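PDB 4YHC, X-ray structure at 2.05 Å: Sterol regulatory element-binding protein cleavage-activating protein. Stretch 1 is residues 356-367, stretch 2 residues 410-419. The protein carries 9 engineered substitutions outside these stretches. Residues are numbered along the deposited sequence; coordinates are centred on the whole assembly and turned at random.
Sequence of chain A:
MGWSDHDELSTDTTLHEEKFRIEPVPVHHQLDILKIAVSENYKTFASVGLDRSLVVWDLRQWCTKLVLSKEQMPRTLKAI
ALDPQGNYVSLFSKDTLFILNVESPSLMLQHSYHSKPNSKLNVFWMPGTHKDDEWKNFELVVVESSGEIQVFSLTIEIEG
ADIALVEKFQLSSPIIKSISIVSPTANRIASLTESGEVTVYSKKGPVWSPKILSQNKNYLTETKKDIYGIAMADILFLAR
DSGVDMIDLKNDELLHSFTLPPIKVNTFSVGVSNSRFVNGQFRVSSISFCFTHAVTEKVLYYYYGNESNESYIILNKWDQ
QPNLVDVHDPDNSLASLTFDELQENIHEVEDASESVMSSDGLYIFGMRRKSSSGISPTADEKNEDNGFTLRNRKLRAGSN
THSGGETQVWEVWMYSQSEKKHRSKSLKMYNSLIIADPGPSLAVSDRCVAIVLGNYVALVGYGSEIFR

Stretch 1, residues 356-367: VMSSDGLYIFGM
Stretch 2, residues 410-419: WEVWMYSQSE

Strand 363-367 lies antiparallel to strand 410-416, their N-to-C directions 165° apart and their axes approaching to 4.6 Å. The register pairs Tyr-363 with Ser-416, Ile-364 with Tyr-415, Phe-365 with Met-414, Gly-366 with Trp-413 and Met-367 with Val-412.

Stretch 1 opens with extended Val-356 and Met-357, then reverses through a type I turn from Ser-358 to Gly-361, closed by Gly-361 N to Ser-358 O (2.9 Å). Gly-361, at phi/psi 72/6, suits the positive phi that glycine tolerates best. Its O accepts from Gln-417 NE2 at 2.8 Å, and Leu-362 O accepts from Gln-417 N at 2.9 Å, so one residue secures two consecutive carbonyls. Leu-362 O also accepts a hydrogen bond from a water (2.8 Å) that hydrogen-bonds Ser-416 OG (2.7 Å).

From Tyr-363 onward phi/psi stay extended; the side chains of Tyr-363, Phe-365 and Met-367 share one face, that of Ile-364 takes the other. Tyr-363 (chi1 m, chi2 -85°) brings CD1 within 3.6 Å of CE of Met-414 (chi1 p, chi2 t, chi3 m), a flexible thioether chain that fits against an aromatic ring. Ile-364 N donates to Tyr-415 O and Tyr-415 N returns to Ile-364 O, both 2.8 Å. Ile-364 (m, t) sets CG2 3.8 Å from Trp-413 CZ3 and CD1 3.8 Å from Tyr-415 CD2, its branched chain reaching two rings. Phe-365 (m, -85°) makes apolar contact, CD1 3.6 Å from Met-414 CB.

Gly-366 repeats the paired bonds: its N to Trp-413 O and Trp-413 N to its O, both 2.9 Å. The indole (chi1 p, chi2 -96°) covers it, CA lying 3.8 Å from the centroid of Trp-413's five-membered ring; an ideal CB would clash, 2.3 Å from Trp-413 CZ2. Met-367 (m, t, p), unbranched, reaches CE to 3.9 Å from Trp-410 CE3 and 4.1 Å from Val-412 CG2.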

ATOM      1  N   VAL A 356      -7.355  -2.296   8.980  1.00 15.37           N
ATOM      2  CA  VAL A 356      -6.554  -2.388   7.811  1.00 16.75           C
ATOM      3  C   VAL A 356      -6.339  -3.870   7.468  1.00 19.05           C
ATOM      4  O   VAL A 356      -6.189  -4.717   8.344  1.00 15.35           O
ATOM      5  CB  VAL A 356      -5.229  -1.656   7.985  1.00 18.53           C
ATOM      6  CG1 VAL A 356      -4.496  -2.063   9.280  1.00 18.05           C
ATOM      7  CG2 VAL A 356      -4.293  -1.806   6.784  1.00 16.83           C
ATOM      8  N   MET A 357      -6.377  -4.192   6.194  1.00 14.93           N
ATOM      9  CA  MET A 357      -6.103  -5.581   5.773  1.00 14.87           C
ATOM     10  C   MET A 357      -4.637  -5.843   5.449  1.00 14.89           C
ATOM     11  O   MET A 357      -3.895  -4.942   5.037  1.00 14.89           O
ATOM     12  CB  MET A 357      -6.990  -6.004   4.628  1.00 20.20           C
ATOM     13  CG  MET A 357      -6.750  -5.344   3.293  1.00 30.13           C
ATOM     14  SD  MET A 357      -8.025  -5.901   2.100  1.00 20.51           S
ATOM     15  CE  MET A 357      -7.508  -5.044   0.696  1.00 14.64           C
ATOM     16  N   SER A 358      -4.251  -7.073   5.610  1.00 14.93           N
ATOM     17  CA  SER A 358      -2.932  -7.509   5.226  1.00 16.36           C
ATOM     18  C   SER A 358      -2.686  -7.377   3.734  1.00 17.40           C
ATOM     19  O   SER A 358      -3.640  -7.211   2.942  1.00 14.80           O
ATOM     20  CB  SER A 358      -2.729  -8.945   5.677  1.00 17.35           C
ATOM     21  OG  SER A 358      -3.613  -9.794   5.001  1.00 17.63           O
ATOM     22  N   SER A 359      -1.402  -7.467   3.315  1.00 14.99           N
ATOM     23  CA  SER A 359      -1.107  -7.123   1.918  1.00 17.23           C
ATOM     24  C   SER A 359      -1.708  -8.090   0.898  1.00 16.35           C
ATOM     25  O   SER A 359      -1.911  -7.721  -0.273  1.00 17.69           O
ATOM     26  CB  SER A 359       0.425  -7.045   1.722  1.00 20.13           C
ATOM     27  OG  SER A 359       0.971  -8.248   2.204  1.00 31.92           O
ATOM     28  N   ASP A 360      -2.006  -9.327   1.299  1.00 16.49           N
ATOM     29  CA  ASP A 360      -2.730 -10.241   0.402  1.00 17.78           C
ATOM     30  C   ASP A 360      -4.278 -10.268   0.593  1.00 17.15           C
ATOM     31  O   ASP A 360      -4.933 -11.023  -0.049  1.00 15.75           O
ATOM     32  CB  ASP A 360      -2.195 -11.679   0.448  1.00 15.18           C
ATOM     33  CG  ASP A 360      -2.361 -12.301   1.765  1.00 16.83           C
ATOM     34  OD1 ASP A 360      -2.947 -11.626   2.647  1.00 21.29           O
ATOM     35  OD2 ASP A 360      -1.962 -13.466   1.937  1.00 18.11           O
ATOM     36  N   GLY A 361      -4.810  -9.401   1.416  1.00 14.80           N
ATOM     37  CA  GLY A 361      -6.225  -9.335   1.692  1.00 15.55           C
ATOM     38  C   GLY A 361      -6.809 -10.462   2.540  1.00 20.40           C
ATOM     39  O   GLY A 361      -8.024 -10.602   2.655  1.00 18.54           O
ATOM     40  N   LEU A 362      -5.981 -11.343   3.055  1.00 16.28           N
ATOM     41  CA  LEU A 362      -6.500 -12.490   3.776  1.00 20.55           C
ATOM     42  C   LEU A 362      -6.902 -12.219   5.247  1.00 20.02           C
ATOM     43  O   LEU A 362      -7.734 -12.952   5.795  1.00 21.33           O
ATOM     44  CB  LEU A 362      -5.495 -13.670   3.776  1.00 16.76           C
ATOM     45  CG  LEU A 362      -5.389 -14.418   2.454  1.00 22.35           C
ATOM     46  CD1 LEU A 362      -4.408 -15.596   2.617  1.00 18.23           C
ATOM     47  CD2 LEU A 362      -6.754 -14.941   2.047  1.00 24.86           C
ATOM     48  N   TYR A 363      -6.276 -11.238   5.888  1.00 16.33           N
ATOM     49  CA  TYR A 363      -6.604 -10.884   7.253  1.00 15.05           C
ATOM     50  C   TYR A 363      -6.952  -9.391   7.375  1.00 22.68           C
ATOM     51  O   TYR A 363      -6.329  -8.493   6.684  1.00 24.73           O
ATOM     52  CB  TYR A 363      -5.422 -11.144   8.129  1.00 15.22           C
ATOM     53  CG  TYR A 363      -4.990 -12.573   8.232  1.00 22.70           C
ATOM     54  CD1 TYR A 363      -5.584 -13.429   9.143  1.00 20.52           C
ATOM     55  CD2 TYR A 363      -3.998 -13.078   7.427  1.00 22.73           C
ATOM     56  CE1 TYR A 363      -5.268 -14.762   9.226  1.00 16.77           C
ATOM     57  CE2 TYR A 363      -3.654 -14.431   7.513  1.00 25.55           C
ATOM     58  CZ  TYR A 363      -4.295 -15.252   8.418  1.00 26.56           C
ATOM     59  OH  TYR A 363      -3.953 -16.543   8.562  1.00 27.92           O
ATOM     60  N   ILE A 364      -7.936  -9.108   8.226  1.00 15.45           N
ATOM     61  CA  ILE A 364      -8.206  -7.738   8.648  1.00 16.94           C
ATOM     62  C   ILE A 364      -7.782  -7.600  10.118  1.00 19.50           C
ATOM     63  O   ILE A 364      -8.094  -8.458  10.939  1.00 15.57           O
ATOM     64  CB  ILE A 364      -9.692  -7.374   8.545  1.00 15.07           C
ATOM     65  CG1 ILE A 364     -10.258  -7.769   7.216  1.00 14.94           C
ATOM     66  CG2 ILE A 364      -9.927  -5.875   8.845  1.00 15.16           C
ATOM     67  CD1 ILE A 364     -11.744  -7.796   7.216  1.00 23.10           C
ATOM     68  N   PHE A 365      -7.131  -6.502  10.455  1.00 18.20           N
ATOM     69  CA  PHE A 365      -6.766  -6.218  11.832  1.00 17.32           C
ATOM     70  C   PHE A 365      -7.298  -4.888  12.206  1.00 18.61           C
ATOM     71  O   PHE A 365      -7.394  -3.979  11.377  1.00 18.18           O
ATOM     72  CB  PHE A 365      -5.259  -6.217  12.021  1.00 15.72           C
ATOM     73  CG  PHE A 365      -4.580  -7.548  11.636  1.00 15.68           C
ATOM     74  CD1 PHE A 365      -4.503  -8.597  12.562  1.00 15.85           C
ATOM     75  CD2 PHE A 365      -4.024  -7.732  10.401  1.00 15.52           C
ATOM     76  CE1 PHE A 365      -3.879  -9.815  12.254  1.00 15.87           C
ATOM     77  CE2 PHE A 365      -3.391  -8.961  10.077  1.00 16.07           C
ATOM     78  CZ  PHE A 365      -3.335 -10.003  10.990  1.00 16.10           C
ATOM     79  N   GLY A 366      -7.564  -4.726  13.486  1.00 15.98           N
ATOM     80  CA  GLY A 366      -8.045  -3.473  13.954  1.00 16.17           C
ATOM     81  C   GLY A 366      -7.775  -3.190  15.394  1.00 22.19           C
ATOM     82  O   GLY A 366      -7.486  -4.111  16.146  1.00 16.63           O
ATOM     83  N   MET A 367      -7.924  -1.901  15.795  1.00 18.67           N
ATOM     84  CA  MET A 367      -7.781  -1.484  17.171  1.00 20.79           C
ATOM     85  C   MET A 367      -8.831  -0.403  17.508  1.00 23.82           C
ATOM     86  O   MET A 367      -9.034   0.521  16.715  1.00 18.53           O
ATOM     87  CB  MET A 367      -6.399  -0.882  17.410  1.00 21.66           C
ATOM     88  CG  MET A 367      -5.260  -1.872  17.386  1.00 28.46           C
ATOM     89  SD  MET A 367      -3.709  -1.209  18.061  1.00 26.66           S
ATOM     90  CE  MET A 367      -4.095  -1.050  19.802  1.00 18.14           C
ATOM     91  N   TRP A 410      -7.956  -1.088  25.502  1.00 22.90           N
ATOM     92  CA  TRP A 410      -8.083  -1.205  24.006  1.00 21.86           C
ATOM     93  C   TRP A 410      -8.559  -2.574  23.625  1.00 25.54           C
ATOM     94  O   TRP A 410      -8.370  -3.579  24.396  1.00 27.17           O
ATOM     95  CB  TRP A 410      -6.744  -0.919  23.365  1.00 20.30           C
ATOM     96  CG  TRP A 410      -6.250   0.456  23.556  1.00 19.58           C
ATOM     97  CD1 TRP A 410      -5.699   0.979  24.674  1.00 24.90           C
ATOM     98  CD2 TRP A 410      -6.233   1.505  22.566  1.00 19.37           C
ATOM     99  NE1 TRP A 410      -5.384   2.328  24.465  1.00 30.36           N
ATOM    100  CE2 TRP A 410      -5.635   2.638  23.155  1.00 23.75           C
ATOM    101  CE3 TRP A 410      -6.618   1.572  21.222  1.00 30.92           C
ATOM    102  CZ2 TRP A 410      -5.493   3.842  22.487  1.00 27.78           C
ATOM    103  CZ3 TRP A 410      -6.423   2.783  20.513  1.00 28.07           C
ATOM    104  CH2 TRP A 410      -5.887   3.904  21.166  1.00 28.26           C
ATOM    105  N   GLU A 411      -9.253  -2.672  22.499  1.00 18.65           N
ATOM    106  CA  GLU A 411      -9.568  -3.941  21.933  1.00 22.73           C
ATOM    107  C   GLU A 411      -8.704  -4.032  20.641  1.00 17.88           C
ATOM    108  O   GLU A 411      -8.680  -3.096  19.830  1.00 23.52           O
ATOM    109  CB  GLU A 411     -11.045  -4.110  21.638  1.00 27.98           C
ATOM    110  CG  GLU A 411     -11.340  -5.445  20.951  1.00 34.02           C
ATOM    111  CD  GLU A 411     -12.643  -5.490  20.178  1.00 51.02           C
ATOM    112  OE1 GLU A 411     -13.222  -4.423  19.847  1.00 58.35           O
ATOM    113  OE2 GLU A 411     -13.075  -6.626  19.848  1.00 59.58           O
ATOM    114  N   VAL A 412      -7.898  -5.079  20.570  1.00 22.17           N
ATOM    115  CA  VAL A 412      -7.123  -5.465  19.369  1.00 19.20           C
ATOM    116  C   VAL A 412      -7.773  -6.645  18.741  1.00 21.17           C
ATOM    117  O   VAL A 412      -8.030  -7.670  19.409  1.00 21.46           O
ATOM    118  CB  VAL A 412      -5.712  -5.848  19.735  1.00 22.69           C
ATOM    119  CG1 VAL A 412      -4.827  -5.863  18.501  1.00 19.56           C
ATOM    120  CG2 VAL A 412      -5.201  -4.866  20.737  1.00 22.82           C
ATOM    121  N   TRP A 413      -8.089  -6.569  17.461  1.00 17.13           N
ATOM    122  CA  TRP A 413      -8.815  -7.682  16.890  1.00 16.55           C
ATOM    123  C   TRP A 413      -8.340  -8.071  15.509  1.00 25.74           C
ATOM    124  O   TRP A 413      -7.678  -7.300  14.818  1.00 16.13           O
ATOM    125  CB  TRP A 413     -10.334  -7.397  16.860  1.00 21.79           C
ATOM    126  CG  TRP A 413     -10.738  -6.106  16.155  1.00 19.16           C
ATOM    127  CD1 TRP A 413     -10.966  -4.944  16.697  1.00 18.80           C
ATOM    128  CD2 TRP A 413     -10.980  -5.956  14.746  1.00 16.14           C
ATOM    129  NE1 TRP A 413     -11.324  -4.015  15.724  1.00 20.14           N
ATOM    130  CE2 TRP A 413     -11.355  -4.632  14.521  1.00 16.21           C
ATOM    131  CE3 TRP A 413     -10.921  -6.813  13.680  1.00 16.21           C
ATOM    132  CZ2 TRP A 413     -11.638  -4.126  13.222  1.00 17.89           C
ATOM    133  CZ3 TRP A 413     -11.169  -6.321  12.408  1.00 17.13           C
ATOM    134  CH2 TRP A 413     -11.562  -4.981  12.203  1.00 15.74           C
ATOM    135  N   MET A 414      -8.741  -9.271  15.096  1.00 19.17           N
ATOM    136  CA  MET A 414      -8.444  -9.745  13.768  1.00 18.87           C
ATOM    137  C   MET A 414      -9.582 -10.490  13.207  1.00 21.08           C
ATOM    138  O   MET A 414     -10.380 -11.044  13.936  1.00 22.86           O
ATOM    139  CB  MET A 414      -7.219 -10.645  13.806  1.00 16.24           C
ATOM    140  CG  MET A 414      -7.305 -11.859  14.735  1.00 18.37           C
ATOM    141  SD  MET A 414      -6.089 -13.219  14.331  1.00 22.34           S
ATOM    142  CE  MET A 414      -6.480 -13.686  12.665  1.00 17.67           C
ATOM    143  N   TYR A 415      -9.661 -10.514  11.893  1.00 19.71           N
ATOM    144  CA  TYR A 415     -10.617 -11.297  11.182  1.00 16.96           C
ATOM    145  C   TYR A 415      -9.893 -12.052  10.049  1.00 25.99           C
ATOM    146  O   TYR A 415      -9.232 -11.433   9.186  1.00 15.41           O
ATOM    147  CB  TYR A 415     -11.723 -10.406  10.601  1.00 18.45           C
ATOM    148  CG  TYR A 415     -12.836 -11.182   9.893  1.00 24.85           C
ATOM    149  CD1 TYR A 415     -13.744 -11.963  10.636  1.00 27.98           C
ATOM    150  CD2 TYR A 415     -12.972 -11.132   8.517  1.00 20.87           C
ATOM    151  CE1 TYR A 415     -14.755 -12.693  10.001  1.00 30.46           C
ATOM    152  CE2 TYR A 415     -13.948 -11.863   7.876  1.00 29.39           C
ATOM    153  CZ  TYR A 415     -14.849 -12.625   8.619  1.00 37.34           C
ATOM    154  OH  TYR A 415     -15.804 -13.328   7.946  1.00 43.71           O
ATOM    155  N   SER A 416     -10.033 -13.384  10.041  1.00 21.43           N
ATOM    156  CA  SER A 416      -9.483 -14.212   8.978  1.00 22.46           C
ATOM    157  C   SER A 416     -10.561 -14.376   7.930  1.00 31.30           C
ATOM    158  O   SER A 416     -11.586 -15.051   8.203  1.00 24.30           O
ATOM    159  CB  SER A 416      -9.080 -15.575   9.547  1.00 25.17           C
ATOM    160  OG  SER A 416      -8.684 -16.427   8.487  1.00 31.06           O
ATOM    161  N   GLN A 417     -10.375 -13.733   6.761  1.00 28.09           N
ATOM    162  CA  GLN A 417     -11.420 -13.667   5.769  1.00 27.48           C
ATOM    163  C   GLN A 417     -11.702 -15.040   5.185  1.00 38.45           C
ATOM    164  O   GLN A 417     -12.839 -15.275   4.750  1.00 42.56           O
ATOM    165  CB  GLN A 417     -11.079 -12.738   4.611  1.00 28.71           C
ATOM    166  CG  GLN A 417     -10.651 -11.350   5.025  1.00 31.70           C
ATOM    167  CD  GLN A 417     -11.233 -10.222   4.217  1.00 38.24           C
ATOM    168  OE1 GLN A 417     -12.442 -10.069   4.192  1.00 33.69           O
ATOM    169  NE2 GLN A 417     -10.350  -9.314   3.660  1.00 41.41           N
ATOM    170  N   SER A 418     -10.722 -15.940   5.158  1.00 29.66           N
ATOM    171  CA  SER A 418     -10.965 -17.211   4.489  1.00 37.51           C
ATOM    172  C   SER A 418     -11.599 -18.255   5.432  1.00 44.29           C
ATOM    173  O   SER A 418     -12.365 -19.076   4.993  1.00 50.16           O
ATOM    174  CB  SER A 418      -9.696 -17.795   3.880  1.00 36.59           C
ATOM    175  OG  SER A 418      -8.823 -18.247   4.912  1.00 46.71           O
ATOM    176  N   GLU A 419     -11.288 -18.237   6.712  1.00 41.19           N
ATOM    177  CA  GLU A 419     -11.933 -19.144   7.632  1.00 42.22           C
ATOM    178  C   GLU A 419     -13.163 -18.548   8.301  1.00 40.16           C
ATOM    179  O   GLU A 419     -13.813 -19.258   9.061  1.00 40.38           O
ATOM    180  CB  GLU A 419     -10.981 -19.525   8.729  1.00 40.64           C
ATOM    181  CG  GLU A 419      -9.604 -19.882   8.247  1.00 46.18           C
ATOM    182  CD  GLU A 419      -8.626 -19.814   9.398  1.00 59.06           C
ATOM    183  OE1 GLU A 419      -8.915 -19.044  10.327  1.00 57.26           O
ATOM    184  OE2 GLU A 419      -7.586 -20.516   9.394  1.00 67.84           O
TER
HETATM  185  O   HOH W   1      -7.635 -15.710   6.068  1.00 24.18           O